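Local coordinates for DUF5012 domain-containing protein (Bacteroides thetaiotaomicron, PDB 5FQ8) that is of unknown function but is probably a lipid-anchored protein of the bacterial surface, built from an Ig-like domain and a C-terminal beta-sheet domain, at residues S97-G105 and F116-F124; M126-L137 and A152-N160. All coordinates share one frame; numbering follows the deposited sequence.

Interaction 1: S97-G105 and F116-F124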
loop_
_atom_site.group_PDB
_atom_site.type_symbol
_atom_site.label_atom_id
_atom_site.label_comp_id
_atom_site.label_asym_id
_atom_site.label_seq_id
_atom_site.Cartn_x
_atom_site.Cartn_y
_atom_site.Cartn_z
ATOM N N SER G 97 51.119 31.920 -43.608
ATOM C CA SER G 97 49.762 31.360 -43.623
ATOM C C SER G 97 49.758 29.876 -43.243
ATOM O O SER G 97 50.691 29.151 -43.590
ATOM C CB SER G 97 49.146 31.553 -45.001
ATOM O OG SER G 97 49.503 32.821 -45.517
ATOM N N GLY G 98 48.717 29.413 -42.544
ATOM C CA GLY G 98 47.562 30.226 -42.220
ATOM C C GLY G 98 46.701 29.905 -41.009
ATOM O O GLY G 98 46.100 30.807 -40.448
ATOM N N ILE G 99 46.604 28.646 -40.590
ATOM C CA ILE G 99 45.681 28.311 -39.510
ATOM C C ILE G 99 46.325 28.675 -38.177
ATOM O O ILE G 99 47.278 28.034 -37.733
ATOM C CB ILE G 99 45.256 26.840 -39.548
ATOM C CG1 ILE G 99 44.064 26.682 -40.487
ATOM C CG2 ILE G 99 44.866 26.349 -38.156
ATOM C CD1 ILE G 99 43.129 25.568 -40.099
ATOM N N TYR G 100 45.803 29.709 -37.538
ATOM C CA TYR G 100 46.334 30.198 -36.280
ATOM C C TYR G 100 45.449 29.765 -35.127
ATOM O O TYR G 100 44.243 29.575 -35.285
ATOM C CB TYR G 100 46.449 31.719 -36.293
ATOM C CG TYR G 100 47.622 32.205 -37.092
ATOM C CD1 TYR G 100 47.501 32.447 -38.445
ATOM C CD2 TYR G 100 48.859 32.403 -36.496
ATOM C CE1 TYR G 100 48.568 32.879 -39.188
ATOM C CE2 TYR G 100 49.935 32.836 -37.230
ATOM C CZ TYR G 100 49.784 33.073 -38.579
ATOM O OH TYR G 100 50.847 33.506 -39.331
ATOM N N THR G 101 46.065 29.611 -33.960
ATOM C CA THR G 101 45.367 29.253 -32.735
ATOM C C THR G 101 45.483 30.403 -31.746
ATOM O O THR G 101 46.581 30.917 -31.516
ATOM C CB THR G 101 45.936 27.965 -32.133
ATOM O OG1 THR G 101 46.115 26.989 -33.166
ATOM C CG2 THR G 101 44.987 27.404 -31.087
ATOM N N VAL G 102 44.351 30.817 -31.179
ATOM C CA VAL G 102 44.366 31.872 -30.172
ATOM C C VAL G 102 45.164 31.388 -28.971
ATOM O O VAL G 102 44.865 30.338 -28.390
ATOM C CB VAL G 102 42.941 32.271 -29.788
ATOM C CG1 VAL G 102 42.974 33.322 -28.713
ATOM C CG2 VAL G 102 42.210 32.796 -31.001
ATOM N N ALA G 103 46.184 32.156 -28.594
ATOM C CA ALA G 103 47.185 31.701 -27.633
ATOM C C ALA G 103 46.706 31.747 -26.187
ATOM O O ALA G 103 45.515 31.570 -25.909
ATOM C CB ALA G 103 48.463 32.530 -27.773
ATOM N N GLU G 104 47.635 31.992 -25.258
ATOM C CA GLU G 104 47.338 31.861 -23.837
ATOM C C GLU G 104 46.626 33.089 -23.286
ATOM O O GLU G 104 45.607 32.967 -22.598
ATOM C CB GLU G 104 48.624 31.599 -23.059
ATOM C CG GLU G 104 48.750 30.184 -22.539
ATOM C CD GLU G 104 47.796 29.897 -21.398
ATOM O OE1 GLU G 104 47.413 30.847 -20.686
ATOM O OE2 GLU G 104 47.426 28.719 -21.213
ATOM N N GLY G 105 47.129 34.280 -23.591
ATOM C CA GLY G 105 46.616 35.471 -22.947
ATOM C C GLY G 105 45.654 36.303 -23.768
ATOM O O GLY G 105 46.002 37.399 -24.210
ATOM N N PHE G 116 39.824 33.503 -22.603
ATOM C CA PHE G 116 39.515 32.467 -23.576
ATOM C C PHE G 116 40.780 32.106 -24.340
ATOM O O PHE G 116 41.704 32.915 -24.460
ATOM C CB PHE G 116 38.397 32.892 -24.545
ATOM C CG PHE G 116 38.774 34.004 -25.487
ATOM C CD1 PHE G 116 38.681 35.326 -25.091
ATOM C CD2 PHE G 116 39.180 33.722 -26.782
ATOM C CE1 PHE G 116 39.005 36.344 -25.958
ATOM C CE2 PHE G 116 39.507 34.734 -27.656
ATOM C CZ PHE G 116 39.421 36.049 -27.245
ATOM N N SER G 117 40.811 30.874 -24.847
ATOM C CA SER G 117 41.971 30.354 -25.561
ATOM C C SER G 117 41.584 29.068 -26.280
ATOM O O SER G 117 40.548 28.461 -25.996
ATOM C CB SER G 117 43.141 30.107 -24.611
ATOM O OG SER G 117 43.688 31.335 -24.167
ATOM N N GLY G 118 42.439 28.660 -27.216
ATOM C CA GLY G 118 42.289 27.397 -27.907
ATOM C C GLY G 118 41.562 27.466 -29.233
ATOM O O GLY G 118 41.516 26.461 -29.949
ATOM N N TYR G 119 41.008 28.616 -29.587
ATOM C CA TYR G 119 40.205 28.742 -30.790
ATOM C C TYR G 119 41.085 28.994 -32.005
ATOM O O TYR G 119 42.118 29.657 -31.911
ATOM C CB TYR G 119 39.206 29.873 -30.599
ATOM C CG TYR G 119 38.308 29.603 -29.431
ATOM C CD1 TYR G 119 37.697 28.369 -29.294
ATOM C CD2 TYR G 119 38.094 30.554 -28.450
ATOM C CE1 TYR G 119 36.874 28.094 -28.235
ATOM C CE2 TYR G 119 37.272 30.287 -27.376
ATOM C CZ TYR G 119 36.661 29.051 -27.275
ATOM O OH TYR G 119 35.836 28.757 -26.211
ATOM N N GLU G 120 40.679 28.450 -33.147
ATOM C CA GLU G 120 41.454 28.573 -34.373
ATOM C C GLU G 120 40.861 29.650 -35.269
ATOM O O GLU G 120 39.644 29.840 -35.305
ATOM C CB GLU G 120 41.514 27.237 -35.123
ATOM C CG GLU G 120 42.458 26.206 -34.499
ATOM C CD GLU G 120 42.677 24.976 -35.364
ATOM O OE1 GLU G 120 41.981 24.824 -36.389
ATOM O OE2 GLU G 120 43.550 24.157 -35.011
ATOM N N ILE G 121 41.732 30.372 -35.970
ATOM C CA ILE G 121 41.323 31.336 -36.980
ATOM C C ILE G 121 42.211 31.164 -38.204
ATOM O O ILE G 121 43.149 30.371 -38.207
ATOM C CB ILE G 121 41.380 32.787 -36.474
ATOM C CG1 ILE G 121 42.806 33.152 -36.087
ATOM C CG2 ILE G 121 40.428 32.992 -35.318
ATOM C CD1 ILE G 121 42.996 34.616 -35.870
ATOM N N VAL G 122 41.910 31.932 -39.247
ATOM C CA VAL G 122 42.523 31.758 -40.559
ATOM C C VAL G 122 43.094 33.087 -41.029
ATOM O O VAL G 122 42.401 34.110 -40.993
ATOM C CB VAL G 122 41.508 31.224 -41.587
ATOM C CG1 VAL G 122 42.188 30.958 -42.911
ATOM C CG2 VAL G 122 40.834 29.974 -41.071
ATOM N N ILE G 123 44.347 33.070 -41.491
ATOM C CA ILE G 123 45.045 34.266 -41.965
ATOM C C ILE G 123 45.886 33.895 -43.183
ATOM O O ILE G 123 46.813 33.085 -43.077
ATOM C CB ILE G 123 45.947 34.890 -40.880
ATOM C CG1 ILE G 123 45.205 35.047 -39.553
ATOM C CG2 ILE G 123 46.437 36.242 -41.324
ATOM C CD1 ILE G 123 46.024 35.660 -38.471
ATOM N N PHE G 124 45.588 34.495 -44.330
ATOM C CA PHE G 124 46.381 34.282 -45.533
ATOM C C PHE G 124 46.493 35.598 -46.284
ATOM O O PHE G 124 45.672 36.500 -46.112
ATOM C CB PHE G 124 45.771 33.200 -46.446
ATOM C CG PHE G 124 44.572 33.667 -47.239
ATOM C CD1 PHE G 124 43.295 33.565 -46.714
ATOM C CD2 PHE G 124 44.723 34.196 -48.513
ATOM C CE1 PHE G 124 42.201 33.992 -47.433
ATOM C CE2 PHE G 124 43.629 34.624 -49.238
ATOM C CZ PHE G 124 42.365 34.523 -48.696
#
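Tyr100 and Ile121 form a hydrogen-bonded pair in the antiparallel ladder joining strands 98-102 and 120-124, part of the large antiparallel sheet of the C-terminal domain; the N-to-C directions of the two strands lie at 142°. Tyr100 N gives its hydrogen to Ile121 O at 2.8 Å, and Ile121 N returns a bond to Tyr100 O at 2.7 Å. Beyond the last bridge the bonding continues into loop: Val102 N points almost straight at Tyr119 O, 2.6 Å away, and Gly118 N reaches Val102 O at 3.2 Å. Gly118 has a positive phi (95°), where a side chain would press on the preceding carbonyl oxygen, so glycine suits this turn.

The apolar contacts gather on the face that carries Tyr100 and Ile121. The Ile123 side chain crosses the phenol ring at about a right angle, with Tyr100 CD1 3.5 Å from Ile123 CD1. Val102 places CG1 anti to its own nitrogen (chi1 178°), which carries this methyl to 3.9 Å from Phe116 CE2. Val102, Ile121 and Ile123, branched at CB, put their bulk close to the backbone. On the other face the more polar Thr101 and Glu120 form a non-hydrogen-bonded pair, and the aliphatic CG2 of Ile99 lies 3.7 Å from Glu120 OE1.

The phenol oxygen of Tyr100 is hydrogen-bonded to Lys96 O. Strand 204-211 pairs with 98-102 along its second edge and lends Val210 to the Tyr100 and Ile121 face. Val122, on the reverse face, packs on strand 24-27 of the Ig-like region, and strand 130-133 flanks 120-124 on its far side.

Interaction 2: M126-L137 and A152-N160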
loop_
_atom_site.group_PDB
_atom_site.type_symbol
_atom_site.label_atom_id
_atom_site.label_comp_id
_atom_site.label_asym_id
_atom_site.label_seq_id
_atom_site.Cartn_x
_atom_site.Cartn_y
_atom_site.Cartn_z
ATOM N N MET G 126 46.447 37.773 -49.739
ATOM C CA MET G 126 45.919 37.829 -51.093
ATOM C C MET G 126 46.678 38.807 -51.974
ATOM O O MET G 126 46.465 38.816 -53.190
ATOM C CB MET G 126 44.441 38.226 -51.059
ATOM C CG MET G 126 43.879 38.331 -49.649
ATOM S SD MET G 126 42.542 39.523 -49.482
ATOM C CE MET G 126 41.401 38.933 -50.723
ATOM N N GLU G 127 47.535 39.631 -51.378
ATOM C CA GLU G 127 48.360 40.639 -52.026
ATOM C C GLU G 127 49.610 40.787 -51.177
ATOM O O GLU G 127 49.535 40.631 -49.952
ATOM C CB GLU G 127 47.627 41.986 -52.143
ATOM C CG GLU G 127 46.579 42.060 -53.241
ATOM C CD GLU G 127 47.173 42.331 -54.610
ATOM O OE1 GLU G 127 48.365 42.025 -54.825
ATOM O OE2 GLU G 127 46.445 42.864 -55.475
ATOM N N PRO G 128 50.767 41.109 -51.780
ATOM C CA PRO G 128 52.036 40.959 -51.058
ATOM C C PRO G 128 52.058 41.698 -49.736
ATOM O O PRO G 128 52.877 41.396 -48.864
ATOM C CB PRO G 128 53.063 41.536 -52.034
ATOM C CG PRO G 128 52.407 41.439 -53.366
ATOM C CD PRO G 128 50.970 41.712 -53.105
ATOM N N GLY G 129 51.150 42.652 -49.572
ATOM C CA GLY G 129 51.058 43.372 -48.322
ATOM C C GLY G 129 49.794 43.085 -47.542
ATOM O O GLY G 129 49.788 43.179 -46.313
ATOM N N ILE G 130 48.722 42.724 -48.235
ATOM C CA ILE G 130 47.391 42.643 -47.644
ATOM C C ILE G 130 47.078 41.196 -47.286
ATOM O O ILE G 130 47.324 40.280 -48.077
ATOM C CB ILE G 130 46.333 43.226 -48.601
ATOM C CG1 ILE G 130 46.626 44.699 -48.893
ATOM C CG2 ILE G 130 44.945 43.077 -48.017
ATOM C CD1 ILE G 130 47.478 44.942 -50.116
ATOM N N PHE G 131 46.533 40.988 -46.092
ATOM C CA PHE G 131 46.196 39.661 -45.598
ATOM C C PHE G 131 44.714 39.585 -45.262
ATOM O O PHE G 131 44.131 40.551 -44.766
ATOM C CB PHE G 131 46.998 39.311 -44.353
ATOM C CG PHE G 131 48.465 39.140 -44.596
ATOM C CD1 PHE G 131 49.259 40.210 -44.960
ATOM C CD2 PHE G 131 49.053 37.898 -44.446
ATOM C CE1 PHE G 131 50.609 40.042 -45.181
ATOM C CE2 PHE G 131 50.401 37.723 -44.661
ATOM C CZ PHE G 131 51.182 38.796 -45.029
ATOM N N TYR G 132 44.108 38.427 -45.516
ATOM C CA TYR G 132 42.717 38.188 -45.155
ATOM C C TYR G 132 42.649 37.502 -43.801
ATOM O O TYR G 132 43.379 36.540 -43.551
ATOM C CB TYR G 132 42.017 37.324 -46.202
ATOM C CG TYR G 132 40.634 36.861 -45.792
ATOM C CD1 TYR G 132 39.518 37.638 -46.065
ATOM C CD2 TYR G 132 40.443 35.641 -45.142
ATOM C CE1 TYR G 132 38.256 37.221 -45.702
ATOM C CE2 TYR G 132 39.183 35.217 -44.773
ATOM C CZ TYR G 132 38.095 36.011 -45.058
ATOM O OH TYR G 132 36.836 35.597 -44.699
ATOM N N ILE G 133 41.758 37.984 -42.940
ATOM C CA ILE G 133 41.598 37.470 -41.585
ATOM C C ILE G 133 40.148 37.058 -41.405
ATOM O O ILE G 133 39.235 37.833 -41.708
ATOM C CB ILE G 133 42.015 38.512 -40.529
ATOM C CG1 ILE G 133 41.603 38.062 -39.130
ATOM C CG2 ILE G 133 41.424 39.867 -40.845
ATOM C CD1 ILE G 133 42.567 37.109 -38.491
ATOM N N SER G 134 39.938 35.843 -40.912
ATOM C CA SER G 134 38.586 35.321 -40.806
ATOM C C SER G 134 37.861 35.798 -39.559
ATOM O O SER G 134 36.629 35.755 -39.530
ATOM C CB SER G 134 38.613 33.801 -40.815
ATOM O OG SER G 134 39.366 33.329 -39.718
ATOM N N ASP G 135 38.586 36.239 -38.529
ATOM C CA ASP G 135 37.937 36.695 -37.306
ATOM C C ASP G 135 38.942 37.537 -36.520
ATOM O O ASP G 135 39.856 36.991 -35.894
ATOM C CB ASP G 135 37.431 35.515 -36.482
ATOM C CG ASP G 135 36.403 35.924 -35.451
ATOM O OD1 ASP G 135 36.198 37.139 -35.263
ATOM O OD2 ASP G 135 35.802 35.026 -34.828
ATOM N N PHE G 136 38.764 38.855 -36.559
ATOM C CA PHE G 136 39.571 39.730 -35.721
ATOM C C PHE G 136 39.328 39.508 -34.241
ATOM O O PHE G 136 40.122 39.985 -33.427
ATOM C CB PHE G 136 39.282 41.191 -36.032
ATOM C CG PHE G 136 40.223 41.808 -37.014
ATOM C CD1 PHE G 136 41.570 41.899 -36.736
ATOM C CD2 PHE G 136 39.752 42.330 -38.203
ATOM C CE1 PHE G 136 42.433 42.476 -37.634
ATOM C CE2 PHE G 136 40.605 42.911 -39.105
ATOM C CZ PHE G 136 41.950 42.985 -38.824
ATOM N N LEU G 137 38.245 38.833 -33.868
ATOM C CA LEU G 137 37.891 38.663 -32.469
ATOM C C LEU G 137 38.354 37.332 -31.905
ATOM O O LEU G 137 37.961 36.979 -30.793
ATOM C CB LEU G 137 36.381 38.798 -32.277
ATOM C CG LEU G 137 35.662 40.038 -32.804
ATOM C CD1 LEU G 137 34.183 39.954 -32.493
ATOM C CD2 LEU G 137 36.248 41.306 -32.223
ATOM N N ALA G 152 31.562 36.357 -36.823
ATOM C CA ALA G 152 33.007 36.498 -36.863
ATOM C C ALA G 152 33.336 37.778 -37.615
ATOM O O ALA G 152 32.631 38.148 -38.556
ATOM C CB ALA G 152 33.662 35.304 -37.546
ATOM N N MET G 153 34.405 38.456 -37.202
ATOM C CA MET G 153 34.714 39.780 -37.738
ATOM C C MET G 153 35.745 39.648 -38.849
ATOM O O MET G 153 36.949 39.704 -38.617
ATOM C CB MET G 153 35.205 40.698 -36.634
ATOM C CG MET G 153 35.402 42.125 -37.085
ATOM S SD MET G 153 35.790 43.202 -35.714
ATOM C CE MET G 153 37.272 43.944 -36.356
ATOM N N VAL G 154 35.266 39.495 -40.079
ATOM C CA VAL G 154 36.148 39.343 -41.229
ATOM C C VAL G 154 36.767 40.691 -41.562
ATOM O O VAL G 154 36.364 41.718 -41.009
ATOM C CB VAL G 154 35.389 38.766 -42.436
ATOM C CG1 VAL G 154 34.731 37.460 -42.058
ATOM C CG2 VAL G 154 34.352 39.750 -42.925
ATOM N N GLY G 155 37.749 40.700 -42.451
ATOM C CA GLY G 155 38.345 41.943 -42.891
ATOM C C GLY G 155 39.702 41.700 -43.520
ATOM O O GLY G 155 40.124 40.562 -43.704
ATOM N N LYS G 156 40.370 42.804 -43.853
ATOM C CA LYS G 156 41.709 42.770 -44.425
ATOM C C LYS G 156 42.638 43.667 -43.617
ATOM O O LYS G 156 42.198 44.592 -42.929
ATOM C CB LYS G 156 41.712 43.214 -45.896
ATOM C CG LYS G 156 40.563 42.660 -46.718
ATOM C CD LYS G 156 40.823 42.765 -48.215
ATOM C CE LYS G 156 39.539 42.559 -49.007
ATOM N NZ LYS G 156 39.722 41.766 -50.258
ATOM N N PHE G 157 43.938 43.380 -43.700
ATOM C CA PHE G 157 44.948 44.230 -43.084
ATOM C C PHE G 157 46.242 44.146 -43.887
ATOM O O PHE G 157 46.518 43.132 -44.533
ATOM C CB PHE G 157 45.175 43.863 -41.608
ATOM C CG PHE G 157 45.584 42.433 -41.366
ATOM C CD1 PHE G 157 46.872 42.007 -41.622
ATOM C CD2 PHE G 157 44.685 41.523 -40.843
ATOM C CE1 PHE G 157 47.265 40.717 -41.370
ATOM C CE2 PHE G 157 45.065 40.218 -40.600
ATOM C CZ PHE G 157 46.358 39.814 -40.867
ATOM N N GLU G 158 47.034 45.225 -43.843
ATOM C CA GLU G 158 48.222 45.398 -44.689
ATOM C C GLU G 158 49.475 45.524 -43.826
ATOM O O GLU G 158 49.693 46.563 -43.195
ATOM C CB GLU G 158 48.078 46.622 -45.588
ATOM C CG GLU G 158 49.242 46.834 -46.538
ATOM C CD GLU G 158 49.252 48.213 -47.161
ATOM O OE1 GLU G 158 48.168 48.718 -47.526
ATOM O OE2 GLU G 158 50.349 48.796 -47.280
ATOM N N LEU G 159 50.309 44.483 -43.826
ATOM C CA LEU G 159 51.472 44.418 -42.943
ATOM C C LEU G 159 52.482 45.511 -43.263
ATOM O O LEU G 159 52.969 45.608 -44.393
ATOM C CB LEU G 159 52.127 43.045 -43.064
ATOM C CG LEU G 159 53.349 42.763 -42.198
ATOM C CD1 LEU G 159 52.946 42.666 -40.751
ATOM C CD2 LEU G 159 53.999 41.481 -42.650
ATOM N N ASN G 160 52.808 46.320 -42.254
ATOM C CA ASN G 160 53.771 47.406 -42.373
ATOM C C ASN G 160 55.190 46.912 -42.092
ATOM O O ASN G 160 55.408 45.838 -41.527
ATOM C CB ASN G 160 53.423 48.543 -41.413
ATOM C CG ASN G 160 52.043 49.117 -41.653
ATOM O OD1 ASN G 160 51.506 49.047 -42.757
ATOM N ND2 ASN G 160 51.464 49.703 -40.613
#
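Phe131 and Phe157 form a hydrogen-bonded pair in the antiparallel ladder joining strands 130-133 and 154-159, Phe131 N meeting Phe157 O at 2.7 Å and Phe157 N meeting Phe131 O at 3.0 Å, while the N-to-C directions of the two strands lie at 148°. On one face of it sits an aromatic cluster of Phe131, Phe136 and Phe157, suited by its flat, bulky rings to a buried sheet face. The first torsion of Phe157 (57°) tucks its ring between its own N and carbonyl carbon and under the neighbouring strand: Phe131 O lies over the centre of one face, and Ile133 CB stands at the edge, 3.5 Å from Phe157 CE2. The rings of Phe131 and Phe157 are nearly parallel (6°) but slid apart, with little overlap. Phe136 CZ completes the cluster 3.7 Å from Phe157 CD2, while Met153 reaches out on an extended chain, bent only at its last torsion, so that CE touches Phe136 CB. Where the strands end, Asp135 forms an Asx turn; with an alanine here, two backbone amides are likely to be left without their shared acceptor and the turn set free to shift. Leu137 N and Met153 N approach Asp135 OD1 from opposite faces of the carboxylate, each at 3.0 Å.

Overall arrangement
The two interactions lie in series along the chain, interaction 1 closing before interaction 2 opens, with centres about 13 Å apart in the same antiparallel sheet of the C-terminal domain. Strands 120-125 and 130-133, one from each contact, follow each other in sequence and pair side by side: Phe124 O and Tyr132 N, 2.6 Å apart, are probably hydrogen-bonded, as are Val122 N and Ser134 OG. Local strand order is therefore 98-102, 120-125, 130-133, 154-159. Ile123 touches both Ile133 and Phe157 across the middle seam, so the apolar layer of interaction 1 probably continues into the aromatic cluster of interaction 2.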